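Long-range contacts in lysyl oxidase (Pichia pastoris, PDB 1W7C), which probably oxidises primary amines, peptidyl lysine among them, to aldehydes with a copper ion and a topaquinone cofactor built from its own chain: residues Phe603-Lys608 against Ala632-Glu637; Glu540-Ile545 against Trp597-Leu602; Lys495-Val500 against Asp643-Val648. One frame throughout, in Å; residues are numbered along the deposited sequence.

In the fold
All three contacts lie in the catalytic domain of the copper amine oxidase, and two of them are organised by calcium. Interaction 3 is the buried one: two sheet strands pair side by side and, where they part, hold one calcium between carboxylates and carbonyls. Interaction 1 lies nearer the surface, where the loop 632-637 folds over the strand that borders 642-654 and supplies three of the four residues of a second calcium site. Interaction 2 is also partly exposed; its Glu540 completes that second site, while its own contact relies on an arginine, a serine and a short backbone bridge. Strand 602-606 thus links interaction 1 to interaction 3, and calcium links interaction 1 to interaction 2.

Interaction 1 of 3, residues Phe603-Lys608 against Ala632-Glu637; sequences FLTKHK and AFLDDE. With CA (calcium ion), chain E.
Lys608 and Glu637 meet tip to tip in a salt bridge. NZ of Lys608 lies 2.8 Å from OE2 of Glu637, on the syn side of that oxygen and 24° out of the carboxylate plane, and makes a weaker bond to OE1. Lys608 CG lies beside the backbone N (chi1 -66°), and the chain runs extended from there. The carboxylate is divided between two cations, since Glu637 OE1 also binds calcium at 2.3 Å. Phe633 gives the metal its carbonyl O, and Asp635 adds OD2 at 2.4 Å. Two waters complete this part of the shell. One also lies within hydrogen-bonding distance of Lys606 O, among other acceptors, whereas the other accepts from Lys608 NZ and donates to Asp635 OD1, tying the lysine to a second acidic ligand. Lys606 NZ reaches Glu637 OE2 through a further water, its direct distance of 4.1 Å being too long for a salt bridge.

Beyond the charges the contact turns apolar. Leu634 crosses Phe603 at about a right angle, its CD1 3.7 Å from Phe603 CE2, while its CD2 lies 3.8 Å from Thr605 CG2. The hydroxyl of Thr605 is engaged by Trp647 of the adjoining strand. Glu540 supplies both its carboxylate oxygens from another loop, completing the second calcium site of this copper amine oxidase, formed where loops cover an edge of the catalytic domain's beta framework.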
loop_
_atom_site.group_PDB
_atom_site.type_symbol
_atom_site.label_atom_id
_atom_site.label_comp_id
_atom_site.label_asym_id
_atom_site.label_seq_id
_atom_site.Cartn_x
_atom_site.Cartn_y
_atom_site.Cartn_z
ATOM N N PHE A 603 -1.097 -18.748 8.077
ATOM C CA PHE A 603 -1.183 -20.180 8.268
ATOM C C PHE A 603 -2.248 -20.738 7.348
ATOM O O PHE A 603 -3.265 -20.103 7.090
ATOM C CB PHE A 603 -1.600 -20.512 9.704
ATOM C CG PHE A 603 -0.540 -20.209 10.738
ATOM C CD1 PHE A 603 -0.461 -18.943 11.317
ATOM C CD2 PHE A 603 0.375 -21.147 11.097
ATOM C CE1 PHE A 603 0.542 -18.669 12.238
ATOM C CE2 PHE A 603 1.353 -20.883 12.028
ATOM C CZ PHE A 603 1.464 -19.628 12.585
ATOM N N LEU A 604 -1.995 -21.939 6.836
ATOM C CA LEU A 604 -2.991 -22.683 6.026
ATOM C C LEU A 604 -3.428 -23.912 6.776
ATOM O O LEU A 604 -2.560 -24.686 7.234
ATOM C CB LEU A 604 -2.327 -23.107 4.712
ATOM C CG LEU A 604 -1.829 -21.953 3.838
ATOM C CD1 LEU A 604 -1.038 -22.497 2.655
ATOM C CD2 LEU A 604 -2.937 -21.072 3.328
ATOM N N THR A 605 -4.733 -24.102 6.956
ATOM C CA THR A 605 -5.238 -25.278 7.632
ATOM C C THR A 605 -6.362 -25.926 6.864
ATOM O O THR A 605 -6.999 -25.313 5.992
ATOM C CB THR A 605 -5.738 -24.962 9.039
ATOM O OG1 THR A 605 -6.896 -24.109 8.941
ATOM C CG2 THR A 605 -4.660 -24.249 9.893
ATOM N N LYS A 606 -6.660 -27.171 7.224
ATOM C CA LYS A 606 -7.840 -27.865 6.734
ATOM C C LYS A 606 -9.062 -27.320 7.451
ATOM O O LYS A 606 -9.118 -27.301 8.666
ATOM C CB LYS A 606 -7.663 -29.374 6.926
ATOM C CG LYS A 606 -8.866 -30.213 6.636
ATOM C CD LYS A 606 -8.584 -31.695 6.996
ATOM C CE LYS A 606 -9.741 -32.580 6.837
ATOM N NZ LYS A 606 -9.286 -33.951 7.053
ATOM N N HIS A 607 -10.067 -26.945 6.690
ATOM C CA HIS A 607 -11.291 -26.403 7.256
ATOM C C HIS A 607 -11.929 -27.398 8.210
ATOM O O HIS A 607 -12.068 -28.570 7.868
ATOM C CB HIS A 607 -12.322 -26.092 6.189
ATOM C CG HIS A 607 -13.578 -25.511 6.754
ATOM N ND1 HIS A 607 -14.600 -26.290 7.250
ATOM C CD2 HIS A 607 -13.902 -24.234 7.042
ATOM C CE1 HIS A 607 -15.522 -25.505 7.785
ATOM N NE2 HIS A 607 -15.137 -24.244 7.642
ATOM N N LYS A 608 -12.342 -26.938 9.387
ATOM C CA LYS A 608 -13.150 -27.744 10.314
ATOM C C LYS A 608 -14.158 -26.849 11.004
ATOM O O LYS A 608 -13.856 -25.726 11.404
ATOM C CB LYS A 608 -12.272 -28.403 11.361
ATOM C CG LYS A 608 -11.296 -29.451 10.814
ATOM C CD LYS A 608 -10.432 -30.106 11.861
ATOM C CE LYS A 608 -9.544 -31.157 11.230
ATOM N NZ LYS A 608 -8.624 -31.850 12.150
ATOM N N ALA A 632 -3.377 -25.963 18.121
ATOM C CA ALA A 632 -4.075 -27.239 18.016
ATOM C C ALA A 632 -4.555 -27.501 16.580
ATOM O O ALA A 632 -4.789 -28.647 16.191
ATOM C CB ALA A 632 -5.240 -27.298 18.988
ATOM N N PHE A 633 -4.751 -26.434 15.788
ATOM C CA PHE A 633 -5.204 -26.606 14.413
ATOM C C PHE A 633 -4.115 -27.212 13.510
ATOM O O PHE A 633 -4.414 -27.740 12.447
ATOM C CB PHE A 633 -5.542 -25.261 13.746
ATOM C CG PHE A 633 -6.652 -24.454 14.384
ATOM C CD1 PHE A 633 -7.315 -24.862 15.539
ATOM C CD2 PHE A 633 -7.034 -23.248 13.785
ATOM C CE1 PHE A 633 -8.336 -24.026 16.080
ATOM C CE2 PHE A 633 -8.034 -22.443 14.338
ATOM C CZ PHE A 633 -8.710 -22.869 15.467
ATOM N N LEU A 634 -2.858 -27.105 13.940
ATOM C CA LEU A 634 -1.695 -27.424 13.141
ATOM C C LEU A 634 -1.190 -28.795 13.512
ATOM O O LEU A 634 -0.365 -28.958 14.409
ATOM C CB LEU A 634 -0.608 -26.367 13.383
ATOM C CG LEU A 634 -1.021 -24.946 13.049
ATOM C CD1 LEU A 634 -0.003 -23.930 13.579
ATOM C CD2 LEU A 634 -1.243 -24.782 11.542
ATOM N N ASP A 635 -1.702 -29.782 12.802
ATOM C CA ASP A 635 -1.442 -31.192 13.120
ATOM C C ASP A 635 -1.124 -31.984 11.856
ATOM O O ASP A 635 -1.401 -33.173 11.740
ATOM C CB ASP A 635 -2.570 -31.796 13.973
ATOM C CG ASP A 635 -3.949 -31.487 13.460
ATOM O OD1 ASP A 635 -4.920 -31.671 14.245
ATOM O OD2 ASP A 635 -4.147 -31.077 12.312
ATOM N N ASP A 636 -0.419 -31.313 10.938
ATOM C CA ASP A 636 0.246 -31.946 9.799
ATOM C C ASP A 636 -0.741 -32.602 8.842
ATOM O O ASP A 636 -0.380 -33.512 8.099
ATOM C CB ASP A 636 1.265 -32.995 10.277
ATOM C CG ASP A 636 2.139 -33.507 9.173
ATOM O OD1 ASP A 636 2.612 -32.643 8.364
ATOM O OD2 ASP A 636 2.432 -34.771 9.084
ATOM N N GLU A 637 -1.949 -32.094 8.792
ATOM C CA GLU A 637 -2.942 -32.697 7.922
ATOM C C GLU A 637 -2.661 -32.350 6.465
ATOM O O GLU A 637 -2.128 -31.292 6.162
ATOM C CB GLU A 637 -4.357 -32.306 8.306
ATOM C CG GLU A 637 -4.801 -32.924 9.627
ATOM C CD GLU A 637 -6.177 -32.471 10.062
ATOM O OE1 GLU A 637 -6.401 -31.251 10.112
ATOM O OE2 GLU A 637 -7.027 -33.332 10.388
HETATM CA CA CA E . -5.387 -29.443 11.156
HETATM O O HOH W 1 -9.819 -34.404 9.814
HETATM O O HOH W 2 -7.411 -28.235 10.697
HETATM O O HOH W 3 -6.726 -29.923 13.112
#

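Interaction 2 of 3, residues Glu540-Ile545 against Trp597-Leu602; sequences EDFNGI and WARSNL. With CA (calcium ion), chain E.
Arg599 grips the carbonyl of Phe542 end-on: NH1 and NH2 both donate to Phe542 O, at 2.9 and 2.8 Å, with the oxygen close to the guanidinium plane. The same group lies flat on the phenyl ring in a cation-pi stack, its CZ 4.4 Å from the ring centroid and the two planes 28° apart. NH2 sits over the ring centre, and Phe542 CG, anti to the backbone N (chi1 -173°), starts the ring on its way there. This is the exposed side of the contact, with Phe542 and Asn543 largely open to solvent, although Asn631 also accepts from NH2. An alanine at Arg599 would probably leave Phe542 O without these two donors and the Phe542 ring without the cation over its face, freer to turn.

Asp541 to Gly544 form a type I beta turn, which Gly544 closes with a positive phi. The turn follows directly on Glu540, whose OE1 and OE2 both bind calcium at 2.5 Å, and so springs from that metal site. Just beyond it Ile545 pairs with Leu602 in a single antiparallel hydrogen-bonded bridge, where Ile545 is opposed by two residues, Asn601 and Leu602, a classic beta bulge.

Packing is closest around this bridge. Ile545 N donates to Leu602 O at 2.8 Å, and Leu602 N returns a bond to Ile545 O. Their side chains lie side by side, CD1 of Ile545 3.7 Å from CD1 of Leu602. Ser600 OG donates to Asn543 O at 2.7 Å, joining this better-packed end to the turn.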
loop_
_atom_site.group_PDB
_atom_site.type_symbol
_atom_site.label_atom_id
_atom_site.label_comp_id
_atom_site.label_asym_id
_atom_site.label_seq_id
_atom_site.Cartn_x
_atom_site.Cartn_y
_atom_site.Cartn_z
ATOM N N GLU A 540 -0.208 -29.154 6.441
ATOM C CA GLU A 540 -0.180 -28.045 7.373
ATOM C C GLU A 540 1.251 -27.945 7.943
ATOM O O GLU A 540 1.836 -28.934 8.375
ATOM C CB GLU A 540 -1.174 -28.294 8.509
ATOM C CG GLU A 540 -2.601 -28.321 8.067
ATOM C CD GLU A 540 -3.580 -28.748 9.153
ATOM O OE1 GLU A 540 -3.173 -29.542 10.043
ATOM O OE2 GLU A 540 -4.752 -28.279 9.092
ATOM N N ASP A 541 1.756 -26.714 7.976
ATOM C CA ASP A 541 3.116 -26.433 8.460
ATOM C C ASP A 541 2.998 -25.720 9.807
ATOM O O ASP A 541 2.411 -24.644 9.900
ATOM C CB ASP A 541 3.863 -25.592 7.420
ATOM C CG ASP A 541 5.327 -25.440 7.723
ATOM O OD1 ASP A 541 5.774 -25.639 8.896
ATOM O OD2 ASP A 541 6.116 -25.179 6.799
ATOM N N PHE A 542 3.528 -26.313 10.864
ATOM C CA PHE A 542 3.466 -25.710 12.184
ATOM C C PHE A 542 4.108 -24.324 12.218
ATOM O O PHE A 542 3.706 -23.473 12.976
ATOM C CB PHE A 542 4.156 -26.616 13.202
ATOM C CG PHE A 542 3.982 -26.153 14.607
ATOM C CD1 PHE A 542 2.825 -26.443 15.305
ATOM C CD2 PHE A 542 4.948 -25.373 15.211
ATOM C CE1 PHE A 542 2.646 -25.981 16.580
ATOM C CE2 PHE A 542 4.767 -24.888 16.512
ATOM C CZ PHE A 542 3.635 -25.212 17.195
ATOM N N ASN A 543 5.126 -24.117 11.389
ATOM C CA ASN A 543 5.858 -22.853 11.330
ATOM C C ASN A 543 5.076 -21.728 10.663
ATOM O O ASN A 543 5.474 -20.564 10.731
ATOM C CB ASN A 543 7.186 -23.038 10.574
ATOM C CG ASN A 543 8.140 -23.930 11.290
ATOM O OD1 ASN A 543 8.096 -24.065 12.501
ATOM N ND2 ASN A 543 9.031 -24.534 10.539
ATOM N N GLY A 544 3.956 -22.026 9.983
ATOM C CA GLY A 544 3.277 -21.054 9.152
ATOM C C GLY A 544 4.110 -20.663 7.952
ATOM O O GLY A 544 5.118 -21.299 7.636
ATOM N N ILE A 545 3.671 -19.616 7.295
ATOM C CA ILE A 545 4.290 -19.093 6.115
ATOM C C ILE A 545 4.639 -17.644 6.389
ATOM O O ILE A 545 3.789 -16.871 6.814
ATOM C CB ILE A 545 3.344 -19.178 4.907
ATOM C CG1 ILE A 545 3.100 -20.634 4.536
ATOM C CG2 ILE A 545 3.891 -18.381 3.702
ATOM C CD1 ILE A 545 1.888 -20.867 3.715
ATOM N N TRP A 597 -1.482 -17.736 16.895
ATOM C CA TRP A 597 -1.591 -17.402 15.484
ATOM C C TRP A 597 -0.730 -16.214 15.069
ATOM O O TRP A 597 -0.533 -16.015 13.879
ATOM C CB TRP A 597 -3.074 -17.047 15.161
ATOM C CG TRP A 597 -3.624 -15.965 16.025
ATOM C CD1 TRP A 597 -4.243 -16.149 17.219
ATOM C CD2 TRP A 597 -3.411 -14.580 15.888
ATOM N NE1 TRP A 597 -4.478 -14.944 17.814
ATOM C CE2 TRP A 597 -3.975 -13.958 17.005
ATOM C CE3 TRP A 597 -2.858 -13.769 14.883
ATOM C CZ2 TRP A 597 -3.986 -12.576 17.164
ATOM C CZ3 TRP A 597 -2.904 -12.385 15.041
ATOM C CH2 TRP A 597 -3.462 -11.815 16.167
ATOM N N ALA A 598 -0.214 -15.442 16.035
ATOM C CA ALA A 598 0.359 -14.119 15.735
ATOM C C ALA A 598 1.867 -14.126 15.459
ATOM O O ALA A 598 2.468 -13.088 15.319
ATOM C CB ALA A 598 0.014 -13.148 16.833
ATOM N N ARG A 599 2.432 -15.316 15.288
ATOM C CA ARG A 599 3.866 -15.534 15.235
ATOM C C ARG A 599 4.464 -15.706 13.835
ATOM O O ARG A 599 5.691 -15.714 13.719
ATOM C CB ARG A 599 4.231 -16.769 16.058
ATOM C CG ARG A 599 3.533 -18.065 15.625
ATOM C CD ARG A 599 3.790 -19.201 16.574
ATOM N NE ARG A 599 2.939 -20.370 16.279
ATOM C CZ ARG A 599 3.245 -21.299 15.402
ATOM N NH1 ARG A 599 4.389 -21.286 14.746
ATOM N NH2 ARG A 599 2.414 -22.302 15.228
ATOM N N SER A 600 3.596 -15.803 12.817
ATOM C CA SER A 600 4.010 -15.901 11.422
ATOM C C SER A 600 3.078 -15.026 10.624
ATOM O O SER A 600 2.070 -14.567 11.135
ATOM C CB SER A 600 3.924 -17.349 10.928
ATOM O OG SER A 600 4.758 -18.146 11.765
ATOM N N ASN A 601 3.386 -14.797 9.352
ATOM C CA ASN A 601 2.497 -13.971 8.530
ATOM C C ASN A 601 1.137 -14.605 8.203
ATOM O O ASN A 601 0.131 -13.917 8.120
ATOM C CB ASN A 601 3.175 -13.549 7.225
ATOM C CG ASN A 601 4.362 -12.647 7.413
ATOM O OD1 ASN A 601 5.441 -12.929 6.857
ATOM N ND2 ASN A 601 4.190 -11.563 8.127
ATOM N N LEU A 602 1.148 -15.927 7.975
ATOM C CA LEU A 602 -0.069 -16.627 7.612
ATOM C C LEU A 602 0.063 -18.125 7.889
ATOM O O LEU A 602 1.166 -18.688 7.972
ATOM C CB LEU A 602 -0.538 -16.334 6.220
ATOM C CG LEU A 602 -0.333 -16.973 4.886
ATOM C CD1 LEU A 602 -0.649 -18.403 4.773
ATOM C CD2 LEU A 602 -1.264 -16.232 3.911
HETATM CA CA CA E . -5.387 -29.443 11.156
HETATM O O HOH W 2 -7.411 -28.235 10.697
HETATM O O HOH W 3 -6.726 -29.923 13.112
#

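Interaction 3 of 3, residues Lys495-Val500 against Asp643-Val648; sequences KVDLDV and DIVAWV. With CA (calcium ion), chain D.
Asp497, Asp499 and Asp643 each turn OD1 onto one calcium ion at 2.3 Å, and the carbonyl oxygens of Leu498 and Ile644, one from each segment, bind it at 2.4 Å. A water that accepts from Ile644 N completes six ligands. The side chains of Asp499 and Asp643 cross obliquely, their carboxylate planes 67° apart, and the metal brings their OD1 atoms to 3.3 Å. Lys65 forms salt bridges with OD2 of all three aspartates.

Between the two segments the backbone bonds are those of one antiparallel hydrogen-bonded pair: Val496 N donates to Ala646 O at 2.8 Å, and Ala646 N to Val496 O. Lys495 and Trp647 form the adjoining non-hydrogen-bonded pair.

Apolar contacts occupy both faces of the ladder. On one, Lys495 CG, anti to the backbone N (chi1 -173°), sets the extended chain alongside Trp647; it makes a CH-pi contact over one ring face, offset toward the rim, 3.9 Å from the six-membered centroid, and NZ forms a salt bridge with Glu334. On the other, Val496 CG2 meets Val648 CG2 at 3.8 Å.

Strand 488-498 lies between strands 329-344 and 642-654, while strands 569-576 and 670-678 pack against the face carrying Val496 and Ala646.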
loop_
_atom_site.group_PDB
_atom_site.type_symbol
_atom_site.label_atom_id
_atom_site.label_comp_id
_atom_site.label_asym_id
_atom_site.label_seq_id
_atom_site.Cartn_x
_atom_site.Cartn_y
_atom_site.Cartn_z
ATOM N N LYS A 495 -9.651 -14.744 9.213
ATOM C CA LYS A 495 -10.011 -16.045 8.665
ATOM C C LYS A 495 -10.477 -15.828 7.232
ATOM O O LYS A 495 -11.480 -15.133 7.002
ATOM C CB LYS A 495 -11.111 -16.684 9.497
ATOM C CG LYS A 495 -11.436 -18.101 9.106
ATOM C CD LYS A 495 -12.639 -18.596 9.905
ATOM C CE LYS A 495 -12.954 -20.081 9.653
ATOM N NZ LYS A 495 -14.232 -20.439 10.366
ATOM N N VAL A 496 -9.735 -16.363 6.268
ATOM C CA VAL A 496 -10.007 -16.165 4.858
ATOM C C VAL A 496 -10.281 -17.543 4.265
ATOM O O VAL A 496 -9.366 -18.262 3.824
ATOM C CB VAL A 496 -8.799 -15.478 4.145
ATOM C CG1 VAL A 496 -9.119 -15.184 2.699
ATOM C CG2 VAL A 496 -8.371 -14.187 4.847
ATOM N N ASP A 497 -11.542 -17.936 4.273
ATOM C CA ASP A 497 -11.929 -19.254 3.803
ATOM C C ASP A 497 -12.268 -19.151 2.319
ATOM O O ASP A 497 -13.415 -19.201 1.879
ATOM C CB ASP A 497 -13.070 -19.808 4.642
ATOM C CG ASP A 497 -13.486 -21.175 4.242
ATOM O OD1 ASP A 497 -12.743 -21.843 3.441
ATOM O OD2 ASP A 497 -14.542 -21.663 4.727
ATOM N N LEU A 498 -11.204 -19.063 1.533
ATOM C CA LEU A 498 -11.269 -19.110 0.074
ATOM C C LEU A 498 -11.760 -20.500 -0.309
ATOM O O LEU A 498 -11.249 -21.487 0.225
ATOM C CB LEU A 498 -9.865 -18.846 -0.541
ATOM C CG LEU A 498 -9.532 -17.356 -0.699
ATOM C CD1 LEU A 498 -8.004 -17.157 -0.621
ATOM C CD2 LEU A 498 -10.067 -16.815 -1.991
ATOM N N ASP A 499 -12.642 -20.563 -1.291
ATOM C CA ASP A 499 -13.117 -21.806 -1.889
ATOM C C ASP A 499 -13.040 -21.553 -3.414
ATOM O O ASP A 499 -14.019 -21.114 -4.042
ATOM C CB ASP A 499 -14.577 -22.106 -1.517
ATOM C CG ASP A 499 -14.772 -22.660 -0.128
ATOM O OD1 ASP A 499 -13.809 -23.022 0.587
ATOM O OD2 ASP A 499 -15.983 -22.749 0.286
ATOM N N VAL A 500 -11.857 -21.700 -3.973
ATOM C CA VAL A 500 -11.639 -21.332 -5.361
ATOM C C VAL A 500 -12.058 -22.459 -6.288
ATOM O O VAL A 500 -11.475 -23.534 -6.270
ATOM C CB VAL A 500 -10.154 -20.961 -5.607
ATOM C CG1 VAL A 500 -9.985 -20.489 -7.024
ATOM C CG2 VAL A 500 -9.732 -19.893 -4.631
ATOM N N ASP A 643 -10.451 -28.777 1.629
ATOM C CA ASP A 643 -10.993 -27.441 1.913
ATOM C C ASP A 643 -9.998 -26.734 2.823
ATOM O O ASP A 643 -9.736 -27.183 3.953
ATOM C CB ASP A 643 -12.334 -27.600 2.589
ATOM C CG ASP A 643 -13.039 -26.308 2.796
ATOM O OD1 ASP A 643 -12.427 -25.238 2.588
ATOM O OD2 ASP A 643 -14.259 -26.293 3.145
ATOM N N ILE A 644 -9.385 -25.681 2.294
ATOM C CA ILE A 644 -8.320 -24.949 2.953
ATOM C C ILE A 644 -8.899 -23.639 3.471
ATOM O O ILE A 644 -9.780 -23.003 2.855
ATOM C CB ILE A 644 -7.167 -24.685 1.942
ATOM C CG1 ILE A 644 -6.578 -26.013 1.460
ATOM C CG2 ILE A 644 -6.074 -23.803 2.571
ATOM C CD1 ILE A 644 -5.579 -25.897 0.348
ATOM N N VAL A 645 -8.374 -23.237 4.627
ATOM C CA VAL A 645 -8.607 -21.912 5.192
ATOM C C VAL A 645 -7.227 -21.239 5.354
ATOM O O VAL A 645 -6.267 -21.871 5.820
ATOM C CB VAL A 645 -9.258 -22.006 6.604
ATOM C CG1 VAL A 645 -9.440 -20.644 7.236
ATOM C CG2 VAL A 645 -10.542 -22.780 6.540
ATOM N N ALA A 646 -7.140 -19.975 4.914
ATOM C CA ALA A 646 -5.952 -19.171 5.172
ATOM C C ALA A 646 -6.269 -18.229 6.324
ATOM O O ALA A 646 -7.235 -17.533 6.317
ATOM C CB ALA A 646 -5.530 -18.386 3.943
ATOM N N TRP A 647 -5.380 -18.235 7.305
ATOM C CA TRP A 647 -5.480 -17.338 8.471
ATOM C C TRP A 647 -4.349 -16.326 8.239
ATOM O O TRP A 647 -3.164 -16.678 8.369
ATOM C CB TRP A 647 -5.265 -18.152 9.776
ATOM C CG TRP A 647 -6.198 -19.319 9.940
ATOM C CD1 TRP A 647 -5.975 -20.549 9.464
ATOM C CD2 TRP A 647 -7.451 -19.386 10.668
ATOM N NE1 TRP A 647 -7.028 -21.372 9.775
ATOM C CE2 TRP A 647 -7.948 -20.688 10.519
ATOM C CE3 TRP A 647 -8.224 -18.456 11.370
ATOM C CZ2 TRP A 647 -9.139 -21.120 11.102
ATOM C CZ3 TRP A 647 -9.414 -18.873 11.957
ATOM C CH2 TRP A 647 -9.877 -20.201 11.805
ATOM N N VAL A 648 -4.749 -15.108 7.843
ATOM C CA VAL A 648 -3.857 -14.106 7.323
ATOM C C VAL A 648 -3.701 -12.985 8.318
ATOM O O VAL A 648 -4.683 -12.458 8.817
ATOM C CB VAL A 648 -4.361 -13.538 5.974
ATOM C CG1 VAL A 648 -3.377 -12.552 5.458
ATOM C CG2 VAL A 648 -4.602 -14.668 4.978
HETATM CA CA CA D . -11.875 -23.132 1.777
HETATM O O HOH W 4 -10.873 -24.440 -0.000
#